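Local coordinates for protein p-nitrophenyl phosphatase (Pho2) (PDB 3QGM) that probably hydrolyses phosphate monoesters as a metal-dependent phosphatase of the haloacid dehalogenase (HAD) superfamily, and holds a calcium ion in its metal site here, at residues Lys8-Asp14 with Asp206-Asp212; Lys42-Val46 with Ala196-Leu202; Glu190-Arg194 with Ala220-Ile224. All blocks are in the same frame, centred on the assembly; numbering follows the deposited sequence.

Contact 1 of 3, residues Lys8-Asp14 with Asp206-Asp212; sequences KKGYIID and DVAVVGD. With CA (calcium ion), chain E.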
ATOM      1  N   LYS A   8     -17.003  37.233   4.526  1.00 48.50           N
ATOM      2  CA  LYS A   8     -16.048  36.988   5.582  1.00 46.19           C
ATOM      3  C   LYS A   8     -14.883  37.953   5.518  1.00 44.49           C
ATOM      4  O   LYS A   8     -14.613  38.572   4.494  1.00 43.31           O
ATOM      5  CB  LYS A   8     -15.500  35.569   5.483  1.00 45.00           C
ATOM      6  CG  LYS A   8     -16.443  34.500   4.930  1.00 45.51           C
ATOM      7  CD  LYS A   8     -17.668  34.247   5.760  1.00 46.17           C
ATOM      8  CE  LYS A   8     -17.343  33.813   7.166  1.00 46.09           C
ATOM      9  NZ  LYS A   8     -18.510  33.147   7.808  1.00 46.61           N
ATOM     10  N   LYS A   9     -14.178  38.048   6.628  1.00 43.37           N
ATOM     11  CA  LYS A   9     -12.910  38.776   6.681  1.00 42.76           C
ATOM     12  C   LYS A   9     -11.846  38.079   5.840  1.00 40.47           C
ATOM     13  O   LYS A   9     -11.043  38.736   5.165  1.00 40.09           O
ATOM     14  CB  LYS A   9     -12.421  38.921   8.135  1.00 42.81           C
ATOM     15  CG  LYS A   9     -13.112  40.087   8.850  1.00 44.98           C
ATOM     16  CD  LYS A   9     -12.856  40.142  10.364  1.00 45.33           C
ATOM     17  CE  LYS A   9     -13.900  41.108  11.042  1.00 46.16           C
ATOM     18  NZ  LYS A   9     -13.519  41.480  12.437  1.00 48.20           N
ATOM     19  N   GLY A  10     -11.840  36.750   5.877  1.00 39.43           N
ATOM     20  CA  GLY A  10     -10.832  35.969   5.152  1.00 37.70           C
ATOM     21  C   GLY A  10     -11.313  34.717   4.451  1.00 36.22           C
ATOM     22  O   GLY A  10     -12.383  34.179   4.739  1.00 34.43           O
ATOM     23  N   TYR A  11     -10.478  34.250   3.534  1.00 34.56           N
ATOM     24  CA  TYR A  11     -10.786  33.106   2.672  1.00 33.72           C
ATOM     25  C   TYR A  11      -9.567  32.187   2.597  1.00 32.08           C
ATOM     26  O   TYR A  11      -8.472  32.620   2.312  1.00 31.89           O
ATOM     27  CB  TYR A  11     -11.182  33.598   1.280  1.00 33.60           C
ATOM     28  CG  TYR A  11     -12.469  34.367   1.341  1.00 36.48           C
ATOM     29  CD1 TYR A  11     -13.692  33.722   1.171  1.00 35.82           C
ATOM     30  CD2 TYR A  11     -12.481  35.711   1.653  1.00 36.84           C
ATOM     31  CE1 TYR A  11     -14.875  34.401   1.277  1.00 37.23           C
ATOM     32  CE2 TYR A  11     -13.689  36.402   1.782  1.00 37.22           C
ATOM     33  CZ  TYR A  11     -14.878  35.740   1.596  1.00 38.19           C
ATOM     34  OH  TYR A  11     -16.095  36.407   1.719  1.00 40.71           O
ATOM     35  N   ILE A  12      -9.786  30.923   2.893  1.00 30.90           N
ATOM     36  CA  ILE A  12      -8.798  29.869   2.711  1.00 29.18           C
ATOM     37  C   ILE A  12      -9.184  29.238   1.390  1.00 28.59           C
ATOM     38  O   ILE A  12     -10.264  28.632   1.284  1.00 27.22           O
ATOM     39  CB  ILE A  12      -8.849  28.838   3.832  1.00 28.87           C
ATOM     40  CG1 ILE A  12      -8.370  29.527   5.114  1.00 28.16           C
ATOM     41  CG2 ILE A  12      -7.960  27.609   3.462  1.00 28.84           C
ATOM     42  CD1 ILE A  12      -8.368  28.656   6.374  1.00 28.80           C
ATOM     43  N   ILE A  13      -8.322  29.440   0.380  1.00 27.37           N
ATOM     44  CA  ILE A  13      -8.645  29.066  -1.010  1.00 27.25           C
ATOM     45  C   ILE A  13      -7.769  27.920  -1.518  1.00 26.68           C
ATOM     46  O   ILE A  13      -6.548  27.982  -1.556  1.00 24.49           O
ATOM     47  CB  ILE A  13      -8.660  30.270  -1.958  1.00 27.40           C
ATOM     48  CG1 ILE A  13      -9.618  31.356  -1.427  1.00 27.67           C
ATOM     49  CG2 ILE A  13      -9.134  29.837  -3.327  1.00 24.76           C
ATOM     50  CD1 ILE A  13      -9.679  32.627  -2.311  1.00 30.55           C
ATOM     51  N   ASP A  14      -8.422  26.815  -1.835  1.00 26.91           N
ATOM     52  CA  ASP A  14      -7.769  25.712  -2.595  1.00 26.85           C
ATOM     53  C   ASP A  14      -7.311  26.275  -3.956  1.00 26.75           C
ATOM     54  O   ASP A  14      -8.015  27.098  -4.565  1.00 26.50           O
ATOM     55  CB  ASP A  14      -8.806  24.596  -2.699  1.00 27.23           C
ATOM     56  CG  ASP A  14      -8.487  23.494  -3.708  1.00 27.39           C
ATOM     57  OD1 ASP A  14      -7.339  22.996  -3.900  1.00 26.54           O
ATOM     58  OD2 ASP A  14      -9.503  23.088  -4.298  1.00 26.20           O
ATOM     59  N   ASP A 206     -14.865  34.013  11.089  1.00 42.93           N
ATOM     60  CA  ASP A 206     -14.678  35.062  10.100  1.00 42.18           C
ATOM     61  C   ASP A 206     -13.976  34.561   8.847  1.00 40.69           C
ATOM     62  O   ASP A 206     -13.467  35.364   8.064  1.00 40.36           O
ATOM     63  CB  ASP A 206     -13.841  36.194  10.693  1.00 42.66           C
ATOM     64  CG  ASP A 206     -14.592  37.006  11.685  1.00 44.53           C
ATOM     65  OD1 ASP A 206     -15.681  37.513  11.333  1.00 45.02           O
ATOM     66  OD2 ASP A 206     -14.087  37.137  12.817  1.00 47.66           O
ATOM     67  N   VAL A 207     -13.948  33.250   8.640  1.00 39.45           N
ATOM     68  CA  VAL A 207     -13.282  32.702   7.470  1.00 37.39           C
ATOM     69  C   VAL A 207     -14.200  31.720   6.711  1.00 36.03           C
ATOM     70  O   VAL A 207     -15.043  31.028   7.310  1.00 34.68           O
ATOM     71  CB  VAL A 207     -11.944  32.045   7.882  1.00 37.24           C
ATOM     72  CG1 VAL A 207     -11.267  31.388   6.678  1.00 38.47           C
ATOM     73  CG2 VAL A 207     -10.991  33.059   8.515  1.00 36.28           C
ATOM     74  N   ALA A 208     -14.085  31.717   5.381  1.00 34.30           N
ATOM     75  CA  ALA A 208     -14.716  30.671   4.564  1.00 33.58           C
ATOM     76  C   ALA A 208     -13.643  29.875   3.826  1.00 31.92           C
ATOM     77  O   ALA A 208     -12.636  30.417   3.415  1.00 32.32           O
ATOM     78  CB  ALA A 208     -15.758  31.250   3.582  1.00 33.81           C
ATOM     79  N   VAL A 209     -13.867  28.575   3.684  1.00 31.63           N
ATOM     80  CA  VAL A 209     -12.916  27.655   3.059  1.00 29.70           C
ATOM     81  C   VAL A 209     -13.505  27.286   1.699  1.00 29.38           C
ATOM     82  O   VAL A 209     -14.640  26.812   1.620  1.00 29.86           O
ATOM     83  CB  VAL A 209     -12.715  26.449   3.978  1.00 30.70           C
ATOM     84  CG1 VAL A 209     -11.865  25.279   3.284  1.00 28.59           C
ATOM     85  CG2 VAL A 209     -12.082  26.921   5.275  1.00 29.63           C
ATOM     86  N   VAL A 210     -12.770  27.566   0.630  1.00 28.21           N
ATOM     87  CA  VAL A 210     -13.297  27.415  -0.721  1.00 27.32           C
ATOM     88  C   VAL A 210     -12.473  26.358  -1.393  1.00 27.24           C
ATOM     89  O   VAL A 210     -11.227  26.363  -1.249  1.00 26.25           O
ATOM     90  CB  VAL A 210     -13.106  28.693  -1.562  1.00 27.79           C
ATOM     91  CG1 VAL A 210     -13.679  28.483  -2.986  1.00 26.09           C
ATOM     92  CG2 VAL A 210     -13.769  29.920  -0.896  1.00 28.63           C
ATOM     93  N   GLY A 211     -13.148  25.490  -2.140  1.00 26.87           N
ATOM     94  CA  GLY A 211     -12.516  24.409  -2.830  1.00 26.84           C
ATOM     95  C   GLY A 211     -13.413  23.651  -3.772  1.00 27.42           C
ATOM     96  O   GLY A 211     -14.603  23.963  -3.925  1.00 28.32           O
ATOM     97  N   ASP A 212     -12.833  22.643  -4.404  1.00 27.46           N
ATOM     98  CA  ASP A 212     -13.512  21.889  -5.448  1.00 28.58           C
ATOM     99  C   ASP A 212     -13.824  20.473  -5.043  1.00 28.80           C
ATOM    100  O   ASP A 212     -14.446  19.792  -5.815  1.00 30.61           O
ATOM    101  CB  ASP A 212     -12.720  21.902  -6.780  1.00 28.70           C
ATOM    102  CG  ASP A 212     -11.443  21.064  -6.732  1.00 29.59           C
ATOM    103  OD1 ASP A 212     -10.813  20.957  -5.664  1.00 26.33           O
ATOM    104  OD2 ASP A 212     -11.053  20.539  -7.791  1.00 32.95           O
TER
HETATM  105 CA    CA E 503      -8.577  21.139  -5.303  1.00 26.99          CA
HETATM  106  O   HOH W   1     -17.172  30.945   9.026  1.00 42.60           O
HETATM  107  O   HOH W   2      -8.744  19.508  -7.112  1.00 26.34           O
HETATM  108  O   HOH W   3      -6.433  20.191  -5.196  1.00 23.87           O
HETATM  109  O   HOH W   4      -8.917  20.106  -3.467  1.00 23.98           O
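Gly10 and Ile12 pair with Asp206, Ala208 and Val210 through a ladder of backbone hydrogen bonds, strands 10-14 and 207-211 running parallel with axes 18° apart. Gly10 N gives to Asp206 O, Ala208 N to Gly10 O, Ile12 N to Ala208 O, Val210 N to Ile12 O, and Asp14 N to Val210 O at 2.9 Å with an N-H...O angle of 172°. Gly10 and Ile12 thus use both N and O toward this neighbour, Asp14 its N, while Tyr11 and Ile13 pair with strand 42-47.

Apolar side chains cover both faces. Branched residues suit such a strand: Ile12 lays CG1 against Val207 CG1 at 3.8 Å and CB against Val209 CG2, on the face covered by helix 190-200. On the other face Val210 CG2 meets the Tyr11 ring at its edge. The small Ala208 takes Lys8 CG at 3.6 Å from its CB, while the Lys8 chain bends at chi2 and chi3, carrying NZ to a salt bridge with Glu227 and a water shared with Val207 O.

Charge gathers at the C-terminal ends. Asp14 binds the calcium ion through both oxygens, OD2 at 2.4 Å, and Asp212 through OD1 at 2.3 Å; Asp212 OD2 accepts from Val235 N, which probably fixes the carboxylate's rotation. The two carboxylate planes are turned 37° from each other, and Asp14 OD2 and Asp212 OD1 come to 2.9 Å, a closeness the shared cation probably makes tolerable. Asp16 O and three waters complete the shell. Acidic residues holding a metal there are characteristic of the HAD Rossmann-like core, Asp14 opening its DxD motif.

Contact 2 of 3, residues Lys42-Val46 with Ala196-Leu202; sequences KIIFV and ALDILGL
Ile44 projects from strand 42-46 into the side of helix 196-200 and meets three of its residues with two branches. With CG1 anti to the backbone N (chi1 -177°), Ile44 CD1 reaches Ile199 CG2 at 3.5 Å, closer than usual for two carbons, and the two side chains cross at about a right angle. The other branch, Ile44 CG2, rests on Leu200 CG at 3.8 Å and on Ala196 CB. Ala196 suits this place because its lone methyl lets the backbones come near, its CB also meeting Val46 CG2 at 4.0 Å. Shortening Ile44 to an alanine would take away both CG2 and CD1, and is likely to open a gap between strand and helix, with Ile199 CG2 and Leu200 CG losing this partner. This is the helix-on-sheet packing of an alpha/beta Rossmann-like core: the short segments 196-200 and 42-46 run nearly antiparallel, at 151°, and Ile12 and Leu74 of the neighbouring strands touch the same helix face.

Toward the start of the strand the contact thins out and reaches solvent. Lys42 reaches across to the helix end with its long chain: CB touches Leu200 CD2, and CD lies 4.3 Å from Leu202 CD1. Lys42 NZ then gives a hydrogen bond of 3.2 Å to Leu200 O, tilted 21° out of the carbonyl plane. The helix closes here in a Schellman motif: Gly201 takes a positive phi, which glycine accommodates easily, and Leu202 N bonds back to Leu197 O.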
ATOM      1  N   LYS A  42      -8.735  39.253   3.004  1.00 39.62           N
ATOM      2  CA  LYS A  42      -7.474  38.583   3.183  1.00 39.01           C
ATOM      3  C   LYS A  42      -7.658  37.169   2.638  1.00 37.92           C
ATOM      4  O   LYS A  42      -8.751  36.595   2.729  1.00 37.30           O
ATOM      5  CB  LYS A  42      -7.095  38.503   4.661  1.00 39.56           C
ATOM      6  CG  LYS A  42      -6.980  39.842   5.402  1.00 42.34           C
ATOM      7  CD  LYS A  42      -6.940  39.531   6.900  1.00 46.54           C
ATOM      8  CE  LYS A  42      -6.127  40.531   7.748  1.00 49.07           C
ATOM      9  NZ  LYS A  42      -4.866  39.933   8.265  1.00 49.27           N
ATOM     10  N   ILE A  43      -6.591  36.615   2.082  1.00 36.22           N
ATOM     11  CA  ILE A  43      -6.653  35.331   1.417  1.00 35.67           C
ATOM     12  C   ILE A  43      -5.429  34.546   1.785  1.00 34.34           C
ATOM     13  O   ILE A  43      -4.351  35.099   1.941  1.00 35.19           O
ATOM     14  CB  ILE A  43      -6.713  35.507  -0.135  1.00 35.65           C
ATOM     15  CG1 ILE A  43      -7.982  36.250  -0.541  1.00 37.41           C
ATOM     16  CG2 ILE A  43      -6.682  34.154  -0.847  1.00 36.93           C
ATOM     17  CD1 ILE A  43      -8.190  36.282  -2.025  1.00 40.46           C
ATOM     18  N   ILE A  44      -5.597  33.251   1.965  1.00 33.34           N
ATOM     19  CA  ILE A  44      -4.472  32.362   2.012  1.00 32.28           C
ATOM     20  C   ILE A  44      -4.795  31.180   1.112  1.00 31.66           C
ATOM     21  O   ILE A  44      -5.880  30.574   1.196  1.00 31.16           O
ATOM     22  CB  ILE A  44      -4.091  31.944   3.426  1.00 32.71           C
ATOM     23  CG1 ILE A  44      -2.831  31.057   3.400  1.00 33.95           C
ATOM     24  CG2 ILE A  44      -5.208  31.201   4.112  1.00 32.09           C
ATOM     25  CD1 ILE A  44      -2.057  31.033   4.750  1.00 37.17           C
ATOM     26  N   PHE A  45      -3.862  30.889   0.220  1.00 31.09           N
ATOM     27  CA  PHE A  45      -4.002  29.785  -0.727  1.00 31.35           C
ATOM     28  C   PHE A  45      -3.441  28.518  -0.063  1.00 30.78           C
ATOM     29  O   PHE A  45      -2.329  28.537   0.480  1.00 31.87           O
ATOM     30  CB  PHE A  45      -3.260  30.109  -2.012  1.00 30.89           C
ATOM     31  CG  PHE A  45      -3.787  31.316  -2.730  1.00 33.01           C
ATOM     32  CD1 PHE A  45      -3.150  32.543  -2.609  1.00 37.05           C
ATOM     33  CD2 PHE A  45      -4.925  31.235  -3.538  1.00 35.98           C
ATOM     34  CE1 PHE A  45      -3.651  33.685  -3.251  1.00 36.72           C
ATOM     35  CE2 PHE A  45      -5.425  32.366  -4.190  1.00 37.58           C
ATOM     36  CZ  PHE A  45      -4.783  33.593  -4.046  1.00 36.97           C
ATOM     37  N   VAL A  46      -4.214  27.438  -0.035  1.00 30.41           N
ATOM     38  CA  VAL A  46      -3.787  26.242   0.705  1.00 29.84           C
ATOM     39  C   VAL A  46      -3.810  25.057  -0.237  1.00 30.12           C
ATOM     40  O   VAL A  46      -4.820  24.817  -0.877  1.00 31.11           O
ATOM     41  CB  VAL A  46      -4.644  25.981   1.962  1.00 30.60           C
ATOM     42  CG1 VAL A  46      -4.283  24.635   2.616  1.00 32.74           C
ATOM     43  CG2 VAL A  46      -4.464  27.088   3.022  1.00 31.14           C
ATOM     44  N   ALA A 196      -3.241  27.944   8.783  1.00 31.99           N
ATOM     45  CA  ALA A 196      -3.746  28.965   7.869  1.00 31.95           C
ATOM     46  C   ALA A 196      -4.501  30.075   8.623  1.00 33.04           C
ATOM     47  O   ALA A 196      -4.342  31.264   8.312  1.00 33.61           O
ATOM     48  CB  ALA A 196      -4.640  28.357   6.785  1.00 29.95           C
ATOM     49  N   LEU A 197      -5.317  29.670   9.590  1.00 33.60           N
ATOM     50  CA  LEU A 197      -5.977  30.602  10.534  1.00 34.79           C
ATOM     51  C   LEU A 197      -4.993  31.531  11.294  1.00 36.80           C
ATOM     52  O   LEU A 197      -5.160  32.757  11.307  1.00 36.31           O
ATOM     53  CB  LEU A 197      -6.797  29.805  11.533  1.00 34.47           C
ATOM     54  CG  LEU A 197      -8.060  29.158  10.995  1.00 32.31           C
ATOM     55  CD1 LEU A 197      -8.868  28.525  12.134  1.00 33.51           C
ATOM     56  CD2 LEU A 197      -8.930  30.187  10.299  1.00 32.95           C
ATOM     57  N   ASP A 198      -3.968  30.922  11.885  1.00 38.24           N
ATOM     58  CA  ASP A 198      -2.889  31.616  12.562  1.00 40.31           C
ATOM     59  C   ASP A 198      -2.223  32.634  11.626  1.00 40.54           C
ATOM     60  O   ASP A 198      -1.998  33.791  11.990  1.00 41.22           O
ATOM     61  CB  ASP A 198      -1.847  30.584  13.050  1.00 41.53           C
ATOM     62  CG  ASP A 198      -0.937  31.134  14.161  1.00 45.09           C
ATOM     63  OD1 ASP A 198      -0.132  32.030  13.879  1.00 46.53           O
ATOM     64  OD2 ASP A 198      -1.034  30.645  15.321  1.00 53.65           O
ATOM     65  N   ILE A 199      -1.905  32.202  10.408  1.00 40.05           N
ATOM     66  CA  ILE A 199      -1.336  33.106   9.409  1.00 39.37           C
ATOM     67  C   ILE A 199      -2.323  34.240   9.135  1.00 39.51           C
ATOM     68  O   ILE A 199      -1.939  35.394   9.162  1.00 40.14           O
ATOM     69  CB  ILE A 199      -0.936  32.350   8.100  1.00 39.00           C
ATOM     70  CG1 ILE A 199       0.316  31.481   8.371  1.00 37.62           C
ATOM     71  CG2 ILE A 199      -0.681  33.343   6.928  1.00 38.64           C
ATOM     72  CD1 ILE A 199       0.639  30.485   7.270  1.00 33.48           C
ATOM     73  N   LEU A 200      -3.593  33.918   8.910  1.00 38.62           N
ATOM     74  CA  LEU A 200      -4.593  34.935   8.615  1.00 39.04           C
ATOM     75  C   LEU A 200      -4.764  35.888   9.811  1.00 40.09           C
ATOM     76  O   LEU A 200      -5.112  37.040   9.644  1.00 39.40           O
ATOM     77  CB  LEU A 200      -5.946  34.297   8.270  1.00 38.66           C
ATOM     78  CG  LEU A 200      -6.132  33.688   6.866  1.00 36.20           C
ATOM     79  CD1 LEU A 200      -7.401  32.867   6.808  1.00 30.71           C
ATOM     80  CD2 LEU A 200      -6.119  34.755   5.768  1.00 36.49           C
ATOM     81  N   GLY A 201      -4.520  35.371  11.012  1.00 41.49           N
ATOM     82  CA  GLY A 201      -4.838  36.078  12.256  1.00 42.69           C
ATOM     83  C   GLY A 201      -6.344  36.204  12.391  1.00 43.67           C
ATOM     84  O   GLY A 201      -6.851  37.266  12.771  1.00 42.46           O
ATOM     85  N   LEU A 202      -7.080  35.154  11.999  1.00 43.29           N
ATOM     86  CA  LEU A 202      -8.551  35.215  12.045  1.00 44.08           C
ATOM     87  C   LEU A 202      -9.095  34.003  12.736  1.00 44.30           C
ATOM     88  O   LEU A 202      -8.512  32.943  12.693  1.00 44.21           O
ATOM     89  CB  LEU A 202      -9.191  35.355  10.643  1.00 43.70           C
ATOM     90  CG  LEU A 202      -8.894  36.609   9.810  1.00 44.68           C
ATOM     91  CD1 LEU A 202      -9.536  36.529   8.425  1.00 42.17           C
ATOM     92  CD2 LEU A 202      -9.311  37.930  10.524  1.00 45.11           C
TER

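Contact 3 of 3, residues Glu190-Arg194 with Ala220-Ile224; sequences EVIMR and AGKAI
The guanidinium of Arg194 lies with one face on Ile224 CG2, the methyl 3.6 Å above the plane and over its centre, while Ala223 O stands obliquely to the group, 3.6 Å from NH1. The Arg194 chain, extended from CG to NE, runs alongside Ile224 with the opposite sense, its CG also touching the same methyl. An arginine suits this exposed border of the contact because its aliphatic part and flat face can cover a hydrophobic residue while its charge stays near the surface.

The contact joins helices 190-200 and 214-224, which pack on the same face of the Rossmann-like core as successive helices separated by strand 207-211; their short segments cross at -74°. No hydrogen bond links them. Ala220 and Ala223 offer only methyls, while Ile224 and Met193 bury the most surface. Ala223 CB comes to 3.9 Å from Glu190 CG, where the glutamate chain bends at chi2 (106°).

Deeper in, Ile224 packs beside Met193, present as selenomethionine, its CG2 lying 3.7 Å from Met193 CB. Bent at chi2 and chi3, the flexible selenomethionine chain curls round the methyl of Ala220, touching it with CG, SE and CE; Met193 SE is nearest, 3.9 Å from Ala220 CB.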
ATOM      1  N   GLU A 190      -6.685  19.154  10.500  1.00 33.19           N
ATOM      2  CA  GLU A 190      -6.759  20.459  11.171  1.00 34.43           C
ATOM      3  C   GLU A 190      -5.394  21.082  11.270  1.00 33.34           C
ATOM      4  O   GLU A 190      -5.265  22.288  11.451  1.00 32.74           O
ATOM      5  CB  GLU A 190      -7.332  20.326  12.604  1.00 35.39           C
ATOM      6  CG  GLU A 190      -8.794  19.990  12.620  1.00 39.91           C
ATOM      7  CD  GLU A 190      -9.081  18.537  13.001  1.00 46.56           C
ATOM      8  OE1 GLU A 190      -8.381  17.618  12.475  1.00 49.42           O
ATOM      9  OE2 GLU A 190     -10.022  18.319  13.816  1.00 48.56           O
ATOM     10  N   VAL A 191      -4.357  20.262  11.162  1.00 32.69           N
ATOM     11  CA  VAL A 191      -3.002  20.789  11.214  1.00 31.93           C
ATOM     12  C   VAL A 191      -2.770  21.925  10.181  1.00 30.47           C
ATOM     13  O   VAL A 191      -2.443  23.041  10.584  1.00 29.26           O
ATOM     14  CB  VAL A 191      -1.952  19.650  11.121  1.00 31.50           C
ATOM     15  CG1 VAL A 191      -0.595  20.226  11.174  1.00 34.03           C
ATOM     16  CG2 VAL A 191      -2.155  18.650  12.295  1.00 35.20           C
ATOM     17  N   ILE A 192      -2.924  21.678   8.869  1.00 28.62           N
ATOM     18  CA  ILE A 192      -2.688  22.764   7.890  1.00 27.29           C
ATOM     19  C   ILE A 192      -3.723  23.911   8.051  1.00 28.00           C
ATOM     20  O   ILE A 192      -3.367  25.118   7.959  1.00 27.54           O
ATOM     21  CB  ILE A 192      -2.605  22.240   6.444  1.00 27.44           C
ATOM     22  CG1 ILE A 192      -2.046  23.314   5.507  1.00 25.38           C
ATOM     23  CG2 ILE A 192      -3.957  21.721   5.982  1.00 23.00           C
ATOM     24  CD1 ILE A 192      -1.595  22.761   4.171  1.00 20.78           C
HETATM   25  N   MSE A 193      -4.938  23.546   8.423  1.00 27.71           N
HETATM   26  CA  MSE A 193      -6.017  24.504   8.583  1.00 30.69           C
HETATM   27  C   MSE A 193      -5.812  25.512   9.755  1.00 32.78           C
HETATM   28  O   MSE A 193      -6.047  26.722   9.597  1.00 33.68           O
HETATM   29  CB  MSE A 193      -7.360  23.747   8.686  1.00 30.34           C
HETATM   30  CG  MSE A 193      -7.653  22.949   7.391  1.00 26.58           C
HETATM   31 SE   MSE A 193      -7.612  23.965   5.693  0.60 25.94          SE
HETATM   32  CE  MSE A 193      -9.282  24.987   5.808  1.00 24.22           C
ATOM     33  N   ARG A 194      -5.348  25.020  10.903  1.00 34.91           N
ATOM     34  CA  ARG A 194      -5.059  25.874  12.028  1.00 36.35           C
ATOM     35  C   ARG A 194      -3.831  26.726  11.720  1.00 35.94           C
ATOM     36  O   ARG A 194      -3.752  27.875  12.166  1.00 34.59           O
ATOM     37  CB  ARG A 194      -4.926  25.067  13.334  1.00 38.10           C
ATOM     38  CG  ARG A 194      -6.270  24.379  13.662  1.00 41.65           C
ATOM     39  CD  ARG A 194      -6.448  23.833  15.103  1.00 47.94           C
ATOM     40  NE  ARG A 194      -7.726  23.098  15.213  1.00 49.71           N
ATOM     41  CZ  ARG A 194      -8.940  23.663  15.223  1.00 54.02           C
ATOM     42  NH1 ARG A 194     -10.022  22.887  15.285  1.00 54.63           N
ATOM     43  NH2 ARG A 194      -9.097  25.001  15.174  1.00 55.20           N
ATOM     44  N   ALA A 220     -12.401  19.890   5.421  1.00 32.93           N
ATOM     45  CA  ALA A 220     -11.406  20.708   6.077  1.00 33.84           C
ATOM     46  C   ALA A 220     -12.103  21.877   6.828  1.00 34.61           C
ATOM     47  O   ALA A 220     -11.791  22.153   7.990  1.00 35.52           O
ATOM     48  CB  ALA A 220     -10.370  21.213   5.057  1.00 32.53           C
ATOM     49  N   GLY A 221     -13.058  22.522   6.171  1.00 35.54           N
ATOM     50  CA  GLY A 221     -13.805  23.619   6.756  1.00 36.19           C
ATOM     51  C   GLY A 221     -14.674  23.238   7.964  1.00 37.53           C
ATOM     52  O   GLY A 221     -14.714  23.961   8.965  1.00 38.28           O
ATOM     53  N   LYS A 222     -15.358  22.110   7.887  1.00 37.44           N
ATOM     54  CA  LYS A 222     -16.171  21.661   9.019  1.00 39.37           C
ATOM     55  C   LYS A 222     -15.312  21.431  10.263  1.00 39.33           C
ATOM     56  O   LYS A 222     -15.715  21.772  11.380  1.00 39.56           O
ATOM     57  CB  LYS A 222     -16.909  20.383   8.670  1.00 39.57           C
ATOM     58  CG  LYS A 222     -17.815  20.511   7.474  1.00 41.16           C
ATOM     59  CD  LYS A 222     -19.229  20.627   7.865  1.00 44.05           C
ATOM     60  CE  LYS A 222     -20.143  20.754   6.654  1.00 45.97           C
ATOM     61  NZ  LYS A 222     -21.366  21.529   7.073  1.00 45.31           N
ATOM     62  N   ALA A 223     -14.116  20.900  10.056  1.00 38.82           N
ATOM     63  CA  ALA A 223     -13.274  20.518  11.164  1.00 39.30           C
ATOM     64  C   ALA A 223     -12.763  21.721  11.962  1.00 39.46           C
ATOM     65  O   ALA A 223     -12.595  21.604  13.182  1.00 40.67           O
ATOM     66  CB  ALA A 223     -12.116  19.651  10.672  1.00 38.73           C
ATOM     67  N   ILE A 224     -12.550  22.870  11.313  1.00 38.50           N
ATOM     68  CA  ILE A 224     -12.134  24.078  12.052  1.00 38.30           C
ATOM     69  C   ILE A 224     -13.333  25.005  12.361  1.00 38.57           C
ATOM     70  O   ILE A 224     -13.168  26.063  12.965  1.00 38.38           O
ATOM     71  CB  ILE A 224     -10.932  24.865  11.382  1.00 38.01           C
ATOM     72  CG1 ILE A 224     -11.066  25.026   9.879  1.00 38.27           C
ATOM     73  CG2 ILE A 224      -9.610  24.128  11.570  1.00 36.81           C
ATOM     74  CD1 ILE A 224     -12.242  25.643   9.440  1.00 40.50           C
TER

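In the fold
The three contacts cluster in the Rossmann-like core, with centres about 9 Å apart for contacts 1 and 2 and about 11 Å for each of the other pairs. Contacts 1 and 2 share one parallel sheet, in which strand 42-47 neighbours strand 10-14, and contacts 2 and 3 share helix 190-200. Along the chain the order is 8-14, 42-46, 190-194, 196-202, 206-212, 220-224, so contact 2 falls wholly between the segments of contact 1, whereas contact 3 alternates with both. Met193 CE touches Val209 CG2 and Ile12 CG2, tying contact 3 to contact 1. Early strands and late helices and strands, separated by a long stretch that includes a second sheet, thus build one core with the calcium site at the C-terminal end of its central strands.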